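Local coordinates for protein predicted transcriptional regulator (Clostridium thermocellum, PDB 1XMA) that is predicted to regulate transcription as a dimeric PadR-like winged-helix protein and so probably binds DNA, at residues Tyr41-Ile46 and Phe83-Lys88; Leu49-Asp54 and Tyr108-Glu113. One frame throughout, in Å; residues are numbered along the deposited sequence.

Helix 35-52 serves both contacts, which follow one another along it with centres about 11 Å apart. Contact 1 is the deeper, a helix-helix crossing close to the centre of the chain in which most of the touching residues are buried. Contact 2, at the C-terminal end of the same helix, joins it and the turn that follows to strand 106-110, and is partly open to solvent. Each pairs an apolar patch with an Asp-Arg ion pair at its margin, but contact 2 adds a bridging water and backbone atoms to its polar part. The stacked rings of Phe83 and Tyr108 tie the two contacts together.

Contact 1: Tyr41-Ile46 and Phe83-Lys88; sequences YVDTII and FARLEK
A mostly buried helix-helix crossing within the winged helix-turn-helix domain brings Asp43 and Ile46 of helix 35-52 against Phe83, Arg85 and Leu86 near the C-terminal end of helix 76-88. By its place in the PadR-like fold, helix 76-88 is probably the recognition helix, and helix 35-52 packs across it. The local axes approach to 10.6 Å with a crossing angle of -77°, so the contact is compact and rests on a few side chains.

Leu86 sits in the middle and splits its two methyls between the neighbours one turn apart on the other helix. Its CD1 lies 3.7 Å from Ile46 CG2, while CD2 lies 3.7 Å from Asp43 CB, with the Asp43 and Leu86 side chains running past each other in opposite directions. Ile46 directs CG2 to this side because that methyl stands anti to the backbone N, leaving CG1 beside the N (chi1 -70°). The same methyl meets the Phe83 ring obliquely, and Ile60 of helix 57-67 covers both residues. Tyr41 and Thr44 turn to helix 112-135, Ile45 to helix 57-67, and all three also pack on the second subunit.

At the margin, the Arg85 side chain runs outward with its first bonds extended and then bends at chi3 (-42°), bringing NH1 back to the Asp43 carboxylate, with the two charged planes nearly coplanar. Arg85 is modelled in two conformers, and the salt-bridge distance of 2.5 Å from NH1 to Asp43 OD1 is doubtfully short; in this conformer the hydrogen bond itself runs from NH1 to the syn lone pair of Asp43 OD2, at 3.0 Å.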
# COMPACT_ATOMS: atom_id res chain seq x y z
N TYR B 41 3.65 0.62 -5.90
CA TYR B 41 4.06 -0.55 -6.71
C TYR B 41 3.98 -0.44 -8.23
O TYR B 41 4.36 -1.37 -8.93
CB TYR B 41 3.44 -1.84 -6.17
CG TYR B 41 4.09 -2.16 -4.84
CD1 TYR B 41 5.33 -2.83 -4.79
CD2 TYR B 41 3.52 -1.73 -3.63
CE1 TYR B 41 5.96 -3.08 -3.57
CE2 TYR B 41 4.14 -1.98 -2.41
CZ TYR B 41 5.36 -2.65 -2.38
OH TYR B 41 5.96 -2.90 -1.18
N VAL B 42 3.53 0.71 -8.72
CA VAL B 42 3.39 0.98 -10.14
C VAL B 42 4.65 0.60 -10.89
O VAL B 42 4.61 -0.24 -11.82
CB VAL B 42 2.95 2.52 -10.39
CG1 VAL B 42 3.38 3.07 -11.75
CG2 VAL B 42 1.48 2.66 -10.24
N ASP B 43 5.78 1.18 -10.48
CA ASP B 43 7.08 0.93 -11.15
C ASP B 43 7.47 -0.54 -11.12
O ASP B 43 7.97 -1.08 -12.12
CB ASP B 43 8.18 1.77 -10.52
CG ASP B 43 7.95 3.27 -10.73
OD1 ASP B 43 6.92 3.66 -11.29
OD2 ASP B 43 8.81 4.06 -10.33
N THR B 44 7.27 -1.16 -9.96
CA THR B 44 7.59 -2.58 -9.76
C THR B 44 6.71 -3.47 -10.66
O THR B 44 7.21 -4.43 -11.23
CB THR B 44 7.40 -2.96 -8.28
OG1 THR B 44 8.16 -2.05 -7.46
CG2 THR B 44 7.83 -4.43 -8.01
N ILE B 45 5.42 -3.13 -10.79
CA ILE B 45 4.50 -3.81 -11.72
C ILE B 45 4.93 -3.66 -13.21
O ILE B 45 4.85 -4.60 -13.97
CB ILE B 45 3.02 -3.29 -11.51
CG1 ILE B 45 2.48 -3.74 -10.14
CG2 ILE B 45 2.11 -3.68 -12.69
CD1 ILE B 45 1.06 -3.24 -9.80
N ILE B 46 5.36 -2.47 -13.61
CA ILE B 46 5.87 -2.23 -14.97
C ILE B 46 7.17 -2.97 -15.23
O ILE B 46 7.34 -3.56 -16.29
CB ILE B 46 6.05 -0.73 -15.28
CG1 ILE B 46 4.68 -0.04 -15.40
CG2 ILE B 46 6.87 -0.55 -16.58
CD1 ILE B 46 4.69 1.45 -15.12
N PHE B 83 7.26 5.52 -16.92
CA PHE B 83 8.31 5.25 -17.92
C PHE B 83 9.43 6.28 -17.82
O PHE B 83 10.62 5.92 -17.81
CB PHE B 83 7.74 5.30 -19.34
CG PHE B 83 6.90 4.12 -19.72
CD1 PHE B 83 5.74 4.31 -20.49
CD2 PHE B 83 7.28 2.81 -19.35
CE1 PHE B 83 4.93 3.21 -20.88
CE2 PHE B 83 6.48 1.69 -19.74
CZ PHE B 83 5.31 1.89 -20.51
N ALA B 84 9.02 7.55 -17.77
CA ALA B 84 9.94 8.68 -17.70
C ALA B 84 10.86 8.54 -16.49
O ALA B 84 12.08 8.56 -16.64
CB ALA B 84 9.17 10.02 -17.69
N ARG B 85 10.25 8.37 -15.30
CA ARG B 85 10.96 8.10 -14.03
C ARG B 85 11.82 6.85 -14.07
O ARG B 85 12.96 6.87 -13.61
CB ARG B 85 9.94 7.99 -12.87
CG ARG B 85 10.54 7.56 -11.51
CD ARG B 85 9.47 7.03 -10.55
NE ARG B 85 8.28 7.86 -10.61
CZ ARG B 85 7.08 7.46 -10.94
NH1 ARG B 85 6.84 6.19 -11.21
NH2 ARG B 85 6.08 8.34 -10.98
N LEU B 86 11.28 5.76 -14.60
CA LEU B 86 12.04 4.50 -14.70
C LEU B 86 13.29 4.65 -15.58
O LEU B 86 14.35 4.09 -15.26
CB LEU B 86 11.15 3.36 -15.21
CG LEU B 86 10.12 2.74 -14.27
CD1 LEU B 86 9.25 1.76 -15.05
CD2 LEU B 86 10.78 2.03 -13.10
N GLU B 87 13.15 5.40 -16.68
CA GLU B 87 14.27 5.71 -17.55
C GLU B 87 15.31 6.64 -16.92
O GLU B 87 16.51 6.31 -16.90
CB GLU B 87 13.79 6.31 -18.86
CG GLU B 87 14.06 5.42 -19.99
CD GLU B 87 14.03 6.14 -21.31
OE1 GLU B 87 12.92 6.57 -21.74
OE2 GLU B 87 15.11 6.22 -21.92
N LYS B 88 14.84 7.78 -16.41
CA LYS B 88 15.70 8.73 -15.73
C LYS B 88 16.57 8.02 -14.68
O LYS B 88 17.80 8.21 -14.62
CB LYS B 88 14.85 9.83 -15.09
CG LYS B 88 15.60 10.76 -14.14
CD LYS B 88 14.71 11.91 -13.68
CE LYS B 88 13.81 11.51 -12.53
NZ LYS B 88 12.69 12.49 -12.34

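Contact 2: Leu49-Asp54 and Tyr108-Glu113; sequences LLIEGD and YRITPE
Leu50, Ile51 and Asp54 meet Tyr108, Arg109 and Ile110 where the C-terminal end of helix 35-52 and the turn after it lie against strand 106-110, the second strand of the wing hairpin in this winged-helix fold.

Leu50 points at the strand. Its two methyls touch Tyr108 at different points: CD1 rests near CB, and CD2 lies 3.4 Å from the carbonyl O. The tyrosine ring itself leads away, to stack on Phe83. In Ile110, CG1 is swung away from the backbone N (chi1 -170°), and this extended branch carries CD1 to 3.6 Å from Ile51 CG1, while Ile110 CB packs on Leu50 CB. Ile115 and Tyr118 of helix 112-135 add to this apolar patch.

Beyond it, Arg109 passes obliquely across the Asp54 side chain and bends at chi3, turning NE and NH2 back toward the carboxylate. NH2 and NE each stand 2.9 Å from Asp54 OD2, but both bonds are strongly bent and weak; NE to OD1 is straight but long at 3.3 Å, and also weak. The planes are 46° apart, short of a flat two-pronged pair, and Tyr95 OH also bonds OD2. A water fills the angle between the segments, donating to Leu50 O at 2.6 Å and Asp54 OD1 at 2.8 Å while accepting from Ile110 N. Arg109 is exposed and touches a crystal neighbour, so its place may partly reflect lattice packing. The directional hold on Asp54 thus probably comes as much from Tyr95 and this water as from Arg109, and the water also satisfies backbone groups of both helix and strand.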
# COMPACT_ATOMS: atom_id res chain seq x y z
N LEU B 49 6.49 -6.76 -15.73
CA LEU B 49 6.11 -7.07 -17.11
C LEU B 49 7.29 -7.05 -18.08
O LEU B 49 7.35 -7.87 -19.02
CB LEU B 49 4.99 -6.16 -17.60
CG LEU B 49 3.62 -6.52 -17.03
CD1 LEU B 49 2.61 -5.37 -17.22
CD2 LEU B 49 3.09 -7.82 -17.63
N LEU B 50 8.23 -6.13 -17.85
CA LEU B 50 9.42 -6.03 -18.68
C LEU B 50 10.41 -7.17 -18.46
O LEU B 50 11.18 -7.51 -19.36
CB LEU B 50 10.10 -4.66 -18.50
CG LEU B 50 9.25 -3.53 -19.10
CD1 LEU B 50 9.79 -2.15 -18.73
CD2 LEU B 50 9.10 -3.68 -20.62
N ILE B 51 10.37 -7.79 -17.28
CA ILE B 51 11.15 -9.02 -17.04
C ILE B 51 10.65 -10.21 -17.90
O ILE B 51 11.45 -11.07 -18.33
CB ILE B 51 11.21 -9.38 -15.53
CG1 ILE B 51 12.01 -8.31 -14.78
CG2 ILE B 51 11.81 -10.77 -15.33
CD1 ILE B 51 11.77 -8.26 -13.29
N GLU B 52 9.34 -10.26 -18.15
CA GLU B 52 8.75 -11.23 -19.06
C GLU B 52 9.15 -10.96 -20.53
O GLU B 52 9.47 -11.88 -21.26
CB GLU B 52 7.23 -11.21 -18.94
CG GLU B 52 6.69 -11.74 -17.63
CD GLU B 52 5.19 -11.57 -17.52
OE1 GLU B 52 4.56 -11.26 -18.55
OE2 GLU B 52 4.64 -11.74 -16.42
N GLY B 53 9.12 -9.70 -20.94
CA GLY B 53 9.66 -9.31 -22.24
C GLY B 53 9.56 -7.81 -22.48
O GLY B 53 8.72 -7.13 -21.88
N ASP B 54 10.44 -7.31 -23.35
CA ASP B 54 10.31 -5.98 -23.93
C ASP B 54 8.86 -5.68 -24.27
O ASP B 54 8.13 -6.54 -24.77
CB ASP B 54 11.19 -5.82 -25.18
CG ASP B 54 12.66 -5.97 -24.88
OD1 ASP B 54 13.02 -6.23 -23.71
OD2 ASP B 54 13.49 -5.83 -25.82
N TYR B 108 10.38 -0.60 -24.41
CA TYR B 108 11.29 -0.54 -23.27
C TYR B 108 11.83 -1.91 -22.97
O TYR B 108 11.16 -2.91 -23.18
CB TYR B 108 10.62 0.09 -22.05
CG TYR B 108 10.05 1.47 -22.32
CD1 TYR B 108 8.73 1.62 -22.75
CD2 TYR B 108 10.84 2.63 -22.17
CE1 TYR B 108 8.20 2.89 -23.02
CE2 TYR B 108 10.32 3.90 -22.42
CZ TYR B 108 9.00 4.02 -22.85
OH TYR B 108 8.46 5.27 -23.10
N ARG B 109 13.07 -1.94 -22.50
CA ARG B 109 13.73 -3.13 -22.01
C ARG B 109 14.24 -2.84 -20.60
O ARG B 109 14.75 -1.76 -20.35
CB ARG B 109 14.89 -3.50 -22.96
CG ARG B 109 15.88 -4.55 -22.47
CD ARG B 109 16.84 -4.98 -23.63
NE ARG B 109 16.16 -5.80 -24.63
CZ ARG B 109 16.70 -6.28 -25.76
NH1 ARG B 109 17.97 -6.02 -26.05
NH2 ARG B 109 15.98 -7.02 -26.59
N ILE B 110 14.08 -3.81 -19.70
CA ILE B 110 14.57 -3.64 -18.32
C ILE B 110 16.13 -3.72 -18.23
O ILE B 110 16.76 -4.51 -18.93
CB ILE B 110 13.84 -4.62 -17.32
CG1 ILE B 110 14.18 -4.26 -15.86
CG2 ILE B 110 14.10 -6.11 -17.67
CD1 ILE B 110 13.36 -4.98 -14.81
N THR B 111 16.74 -2.87 -17.39
CA THR B 111 18.20 -2.88 -17.16
C THR B 111 18.59 -3.74 -15.93
O THR B 111 17.75 -4.00 -15.06
CB THR B 111 18.79 -1.46 -17.00
OG1 THR B 111 18.28 -0.86 -15.80
CG2 THR B 111 18.45 -0.58 -18.19
N PRO B 112 19.86 -4.22 -15.87
CA PRO B 112 20.33 -4.89 -14.64
C PRO B 112 20.04 -4.11 -13.36
O PRO B 112 19.76 -4.72 -12.32
CB PRO B 112 21.85 -4.99 -14.86
CG PRO B 112 21.96 -5.14 -16.36
CD PRO B 112 20.90 -4.22 -16.92
N GLU B 113 20.11 -2.79 -13.43
CA GLU B 113 19.86 -1.90 -12.30
C GLU B 113 18.36 -1.87 -11.95
O GLU B 113 17.98 -1.63 -10.80
CB GLU B 113 20.39 -0.48 -12.58
CG GLU B 113 21.91 -0.43 -12.99
CD GLU B 113 22.18 -0.85 -14.46
OE1 GLU B 113 21.25 -0.91 -15.26
OE2 GLU B 113 23.35 -1.12 -14.80
O HOH W 1 12.74 -6.19 -20.95